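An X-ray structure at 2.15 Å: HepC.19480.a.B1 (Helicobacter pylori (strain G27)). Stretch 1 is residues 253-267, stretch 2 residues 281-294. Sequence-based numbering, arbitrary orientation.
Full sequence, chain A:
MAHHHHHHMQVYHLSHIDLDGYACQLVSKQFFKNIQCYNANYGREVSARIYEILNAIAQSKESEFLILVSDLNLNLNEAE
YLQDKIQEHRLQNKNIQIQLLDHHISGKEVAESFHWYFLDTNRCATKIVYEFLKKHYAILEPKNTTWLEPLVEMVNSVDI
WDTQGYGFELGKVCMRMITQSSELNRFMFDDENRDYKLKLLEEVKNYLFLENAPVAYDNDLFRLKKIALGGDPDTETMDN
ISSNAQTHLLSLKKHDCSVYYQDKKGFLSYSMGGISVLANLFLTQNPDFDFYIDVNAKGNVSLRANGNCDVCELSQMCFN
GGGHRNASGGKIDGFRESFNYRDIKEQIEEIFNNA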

# COMPACT_ATOMS: atom_id res chain seq x y z
N LYS A 253 1.08 6.93 -16.35
CA LYS A 253 2.47 6.99 -15.89
C LYS A 253 3.47 6.89 -17.04
O LYS A 253 4.66 6.68 -16.78
CB LYS A 253 2.74 5.86 -14.88
CG LYS A 253 1.99 5.98 -13.54
CD LYS A 253 2.21 4.72 -12.68
CE LYS A 253 1.39 4.74 -11.42
NZ LYS A 253 1.93 5.74 -10.47
N LYS A 254 3.01 7.04 -18.28
CA LYS A 254 3.86 6.73 -19.44
C LYS A 254 5.13 7.57 -19.43
O LYS A 254 6.20 7.08 -19.81
CB LYS A 254 3.08 6.96 -20.74
CG LYS A 254 1.97 5.94 -20.97
CD LYS A 254 1.40 6.01 -22.38
CE LYS A 254 0.50 7.22 -22.59
NZ LYS A 254 -0.17 7.17 -23.91
N HIS A 255 5.04 8.81 -18.99
CA HIS A 255 6.22 9.66 -19.09
C HIS A 255 7.24 9.32 -18.00
O HIS A 255 8.44 9.27 -18.28
CB HIS A 255 5.79 11.13 -19.08
CG HIS A 255 5.01 11.54 -20.31
ND1 HIS A 255 4.15 12.61 -20.33
CD2 HIS A 255 4.96 10.99 -21.55
CE1 HIS A 255 3.61 12.72 -21.53
NE2 HIS A 255 4.08 11.75 -22.29
N ASP A 256 6.79 9.01 -16.78
CA ASP A 256 7.74 8.65 -15.73
C ASP A 256 8.33 7.26 -15.92
O ASP A 256 9.46 7.01 -15.48
CB ASP A 256 7.09 8.75 -14.35
CG ASP A 256 6.65 10.17 -13.99
OD1 ASP A 256 7.28 11.13 -14.48
OD2 ASP A 256 5.68 10.33 -13.22
N CYS A 257 7.61 6.33 -16.55
CA CYS A 257 8.04 4.94 -16.56
C CYS A 257 8.64 4.49 -17.89
O CYS A 257 8.86 3.29 -18.08
CB CYS A 257 6.87 4.02 -16.18
SG CYS A 257 6.16 4.43 -14.56
N SER A 258 8.94 5.43 -18.79
CA SER A 258 9.45 5.07 -20.11
C SER A 258 10.94 4.82 -20.06
O SER A 258 11.69 5.58 -19.44
CB SER A 258 9.17 6.18 -21.11
OG SER A 258 7.85 6.09 -21.59
N VAL A 259 11.38 3.74 -20.70
CA VAL A 259 12.79 3.40 -20.81
C VAL A 259 13.07 3.05 -22.26
O VAL A 259 12.17 2.70 -23.02
CB VAL A 259 13.18 2.25 -19.86
CG1 VAL A 259 13.28 2.76 -18.43
CG2 VAL A 259 12.14 1.11 -19.94
N TYR A 260 14.34 3.17 -22.65
CA TYR A 260 14.71 3.10 -24.07
C TYR A 260 15.87 2.14 -24.25
O TYR A 260 16.97 2.36 -23.73
CB TYR A 260 15.06 4.49 -24.60
CG TYR A 260 13.89 5.45 -24.41
CD1 TYR A 260 13.74 6.16 -23.22
CD2 TYR A 260 12.92 5.60 -25.40
CE1 TYR A 260 12.67 7.01 -23.02
CE2 TYR A 260 11.84 6.46 -25.21
CZ TYR A 260 11.72 7.16 -24.02
OH TYR A 260 10.67 8.02 -23.82
N TYR A 261 15.62 1.06 -24.99
CA TYR A 261 16.62 0.08 -25.38
C TYR A 261 16.85 0.20 -26.88
O TYR A 261 15.98 -0.17 -27.67
CB TYR A 261 16.17 -1.33 -25.00
CG TYR A 261 17.07 -2.42 -25.55
CD1 TYR A 261 18.29 -2.71 -24.94
CD2 TYR A 261 16.70 -3.17 -26.67
CE1 TYR A 261 19.12 -3.70 -25.43
CE2 TYR A 261 17.52 -4.15 -27.17
CZ TYR A 261 18.73 -4.41 -26.55
OH TYR A 261 19.55 -5.40 -27.03
N GLN A 262 18.02 0.71 -27.26
CA GLN A 262 18.39 0.90 -28.67
C GLN A 262 17.33 1.77 -29.31
O GLN A 262 17.17 2.93 -28.89
CB GLN A 262 18.59 -0.47 -29.33
CG GLN A 262 19.64 -1.34 -28.69
CD GLN A 262 19.97 -2.55 -29.53
OE1 GLN A 262 19.18 -2.97 -30.38
NE2 GLN A 262 21.16 -3.11 -29.32
N ASP A 263 16.58 1.29 -30.30
CA ASP A 263 15.52 2.05 -30.94
C ASP A 263 14.13 1.68 -30.44
O ASP A 263 13.15 2.20 -30.98
CB ASP A 263 15.60 1.85 -32.46
CG ASP A 263 15.40 0.41 -32.86
OD1 ASP A 263 14.84 0.16 -33.95
OD2 ASP A 263 15.78 -0.48 -32.08
N LYS A 264 14.01 0.82 -29.44
CA LYS A 264 12.71 0.42 -28.92
C LYS A 264 12.38 1.16 -27.62
O LYS A 264 13.27 1.49 -26.82
CB LYS A 264 12.66 -1.10 -28.68
CG LYS A 264 13.19 -1.93 -29.85
CD LYS A 264 12.28 -1.84 -31.05
CE LYS A 264 12.79 -2.70 -32.21
NZ LYS A 264 11.77 -2.76 -33.30
N LYS A 265 11.09 1.42 -27.41
CA LYS A 265 10.61 2.06 -26.19
C LYS A 265 9.90 1.04 -25.32
O LYS A 265 9.05 0.29 -25.80
CB LYS A 265 9.66 3.23 -26.49
CG LYS A 265 9.13 3.91 -25.23
CD LYS A 265 8.41 5.25 -25.50
CE LYS A 265 6.97 5.05 -25.97
NZ LYS A 265 6.23 6.34 -26.11
N GLY A 266 10.23 1.02 -24.03
CA GLY A 266 9.58 0.13 -23.09
C GLY A 266 9.02 0.88 -21.91
O GLY A 266 9.35 2.04 -21.66
N PHE A 267 8.17 0.18 -21.16
CA PHE A 267 7.54 0.70 -19.95
C PHE A 267 8.02 -0.15 -18.79
O PHE A 267 7.89 -1.38 -18.83
CB PHE A 267 6.01 0.67 -20.07
CG PHE A 267 5.27 1.25 -18.88
CD1 PHE A 267 5.24 0.58 -17.66
CD2 PHE A 267 4.56 2.43 -19.00
CE1 PHE A 267 4.55 1.10 -16.59
CE2 PHE A 267 3.86 2.95 -17.93
CZ PHE A 267 3.86 2.28 -16.72
N LEU A 281 -2.10 -6.51 -22.31
CA LEU A 281 -3.13 -5.48 -22.38
C LEU A 281 -2.52 -4.09 -22.49
O LEU A 281 -3.01 -3.25 -23.25
CB LEU A 281 -4.03 -5.57 -21.15
CG LEU A 281 -5.21 -4.61 -21.09
CD1 LEU A 281 -6.10 -4.76 -22.35
CD2 LEU A 281 -5.99 -4.88 -19.82
N PHE A 282 -1.44 -3.81 -21.74
CA PHE A 282 -0.83 -2.48 -21.83
C PHE A 282 -0.32 -2.22 -23.24
O PHE A 282 -0.51 -1.14 -23.80
CB PHE A 282 0.33 -2.32 -20.84
CG PHE A 282 0.96 -0.95 -20.91
CD1 PHE A 282 1.99 -0.67 -21.79
CD2 PHE A 282 0.45 0.09 -20.13
CE1 PHE A 282 2.52 0.60 -21.87
CE2 PHE A 282 0.98 1.36 -20.21
CZ PHE A 282 2.01 1.62 -21.09
N LEU A 283 0.39 -3.20 -23.81
CA LEU A 283 0.96 -3.02 -25.13
C LEU A 283 -0.12 -2.88 -26.19
O LEU A 283 0.05 -2.12 -27.15
CB LEU A 283 1.90 -4.18 -25.44
CG LEU A 283 3.13 -4.20 -24.53
CD1 LEU A 283 3.95 -5.48 -24.67
CD2 LEU A 283 4.00 -2.97 -24.80
N THR A 284 -1.26 -3.57 -26.02
CA THR A 284 -2.35 -3.39 -26.98
C THR A 284 -2.94 -1.99 -26.88
O THR A 284 -3.11 -1.31 -27.90
CB THR A 284 -3.43 -4.45 -26.75
OG1 THR A 284 -2.86 -5.76 -26.90
CG2 THR A 284 -4.55 -4.28 -27.75
N GLN A 285 -3.25 -1.54 -25.66
CA GLN A 285 -3.83 -0.22 -25.46
C GLN A 285 -2.85 0.90 -25.78
O GLN A 285 -3.27 2.04 -26.03
CB GLN A 285 -4.32 -0.07 -24.02
CG GLN A 285 -5.49 -0.96 -23.60
CD GLN A 285 -5.83 -0.80 -22.12
OE1 GLN A 285 -5.08 -0.20 -21.36
NE2 GLN A 285 -6.97 -1.35 -21.70
N ASN A 286 -1.54 0.63 -25.76
CA ASN A 286 -0.52 1.66 -25.95
C ASN A 286 0.46 1.18 -27.00
O ASN A 286 1.61 0.84 -26.69
CB ASN A 286 0.18 1.97 -24.63
CG ASN A 286 -0.78 2.48 -23.58
OD1 ASN A 286 -1.09 3.67 -23.53
ND2 ASN A 286 -1.29 1.58 -22.76
N PRO A 287 0.03 1.15 -28.27
CA PRO A 287 0.87 0.53 -29.31
C PRO A 287 2.19 1.22 -29.52
O PRO A 287 3.07 0.64 -30.17
CB PRO A 287 -0.02 0.61 -30.56
CG PRO A 287 -0.91 1.79 -30.31
CD PRO A 287 -1.16 1.81 -28.83
N ASP A 288 2.37 2.44 -29.00
CA ASP A 288 3.63 3.17 -29.17
C ASP A 288 4.77 2.55 -28.36
O ASP A 288 5.93 2.89 -28.61
CB ASP A 288 3.44 4.65 -28.80
CG ASP A 288 2.76 4.86 -27.45
OD1 ASP A 288 3.48 5.14 -26.47
OD2 ASP A 288 1.51 4.78 -27.36
N PHE A 289 4.47 1.65 -27.44
CA PHE A 289 5.50 0.94 -26.69
C PHE A 289 5.83 -0.38 -27.38
O PHE A 289 4.95 -1.06 -27.91
CB PHE A 289 5.05 0.70 -25.25
CG PHE A 289 5.13 1.93 -24.39
CD1 PHE A 289 4.09 2.85 -24.37
CD2 PHE A 289 6.25 2.18 -23.61
CE1 PHE A 289 4.16 3.98 -23.58
CE2 PHE A 289 6.33 3.31 -22.82
CZ PHE A 289 5.28 4.21 -22.80
N ASP A 290 7.12 -0.72 -27.37
CA ASP A 290 7.61 -1.95 -27.97
C ASP A 290 7.78 -3.10 -26.99
O ASP A 290 7.68 -4.26 -27.39
CB ASP A 290 8.96 -1.70 -28.63
CG ASP A 290 8.88 -0.59 -29.63
OD1 ASP A 290 8.10 -0.76 -30.60
OD2 ASP A 290 9.54 0.45 -29.42
N PHE A 291 8.05 -2.81 -25.71
CA PHE A 291 8.17 -3.89 -24.75
C PHE A 291 7.74 -3.40 -23.39
O PHE A 291 7.57 -2.20 -23.14
CB PHE A 291 9.59 -4.47 -24.71
CG PHE A 291 10.63 -3.50 -24.24
CD1 PHE A 291 11.16 -2.55 -25.11
CD2 PHE A 291 11.09 -3.54 -22.93
CE1 PHE A 291 12.14 -1.66 -24.69
CE2 PHE A 291 12.07 -2.65 -22.48
CZ PHE A 291 12.60 -1.70 -23.36
N TYR A 292 7.54 -4.36 -22.50
CA TYR A 292 7.19 -4.12 -21.12
C TYR A 292 8.24 -4.82 -20.28
O TYR A 292 8.68 -5.92 -20.61
CB TYR A 292 5.77 -4.65 -20.83
CG TYR A 292 5.23 -4.24 -19.48
CD1 TYR A 292 5.64 -4.88 -18.33
CD2 TYR A 292 4.31 -3.20 -19.37
CE1 TYR A 292 5.16 -4.50 -17.09
CE2 TYR A 292 3.83 -2.81 -18.14
CZ TYR A 292 4.26 -3.47 -17.00
OH TYR A 292 3.79 -3.10 -15.77
N ILE A 293 8.67 -4.16 -19.21
CA ILE A 293 9.70 -4.73 -18.34
C ILE A 293 9.31 -4.46 -16.89
O ILE A 293 8.97 -3.34 -16.53
CB ILE A 293 11.09 -4.17 -18.68
CG1 ILE A 293 12.16 -4.72 -17.73
CG2 ILE A 293 11.10 -2.63 -18.69
CD1 ILE A 293 13.58 -4.37 -18.15
N ASP A 294 9.30 -5.52 -16.09
CA ASP A 294 9.06 -5.44 -14.65
C ASP A 294 10.27 -6.00 -13.92
O ASP A 294 10.83 -7.03 -14.32
CB ASP A 294 7.79 -6.21 -14.25
CG ASP A 294 7.45 -6.06 -12.78
OD1 ASP A 294 6.94 -4.99 -12.37
OD2 ASP A 294 7.68 -7.03 -12.04

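Stretch 1 folds back on itself as a hairpin: strands 258-261 and 264-267 are joined by a type II' turn from Tyr-261 to Lys-264, and Val-259 and Gly-266 exchange backbone hydrogen bonds, N to O 2.8 Å in both directions. Stretch 2 leaves its helix at Asn-286, passes through a type I turn from Asn-286 to Phe-289, and enters strand 291-294, which runs parallel to strand 264-267 with a 42° angle between their axes. Gly-266 pairs with Phe-291 and Phe-267 with Tyr-292. The ladder begins at Lys-265, whose O accepts from both Asp-290 N (2.7 Å) and Phe-291 N (3.3 Å); it continues with Phe-267 N to Phe-291 O (3.2 Å) and, within these stretches, Ile-293 N donates to Phe-267 O (2.9 Å). Where stretch 2 has yet to become strand, a side chain extends the pattern: Asp-290 OD2 accepts from Lys-265 N at 2.7 Å, so Asp-290 grips the same residue through backbone and carboxylate.

Gly-266 lets the Phe-291 ring fold across the strand. Its CA lies over the ring face, 3.5 Å from the centroid, and also approaches Phe-291 O at 3.1 Å; a CB here would lie 2.3 Å from Phe-291 CE2, a clash. The far end of that ring reaches the first strand of the hairpin, with Phe-291 CZ 3.9 Å from Tyr-261 CB, while Val-259 CG2 meets Ile-293 CG2 at 4.1 Å.

Phe-267 points to the other face of the sheet, together with Tyr-292, and is buried among aromatic rings. Its edge is directed at the face of Phe-289, with centroids 6.0 Å apart; Phe-267 CD2 lies 3.4 Å from Phe-282 CZ, the two rings meeting obliquely, bringing the helix into the contact. The Tyr-292 ring is nearly parallel to that of Phe-267 but slid aside, leaving little overlap.

Lys-265 suits the boundary between this core and solvent because its long aliphatic chain can cover a ring while its amine meets a charge. Its CE sits over the face of Phe-289, 3.5 Å from the centroid, and NZ, 4.2 Å from the same centroid, makes a cation-pi contact and a salt bridge to Asp-288 OD1 (3.0 Å). Around the edge of Phe-289 lie Lys-254 CD, 3.6 Å from CE1, and Ser-258 OG, 3.4 Å from CE2; that hydroxyl donates to Lys-254 O at 2.6 Å, satisfying its polarity in a buried site. Together the stretches bury 807 Å², counting both sides.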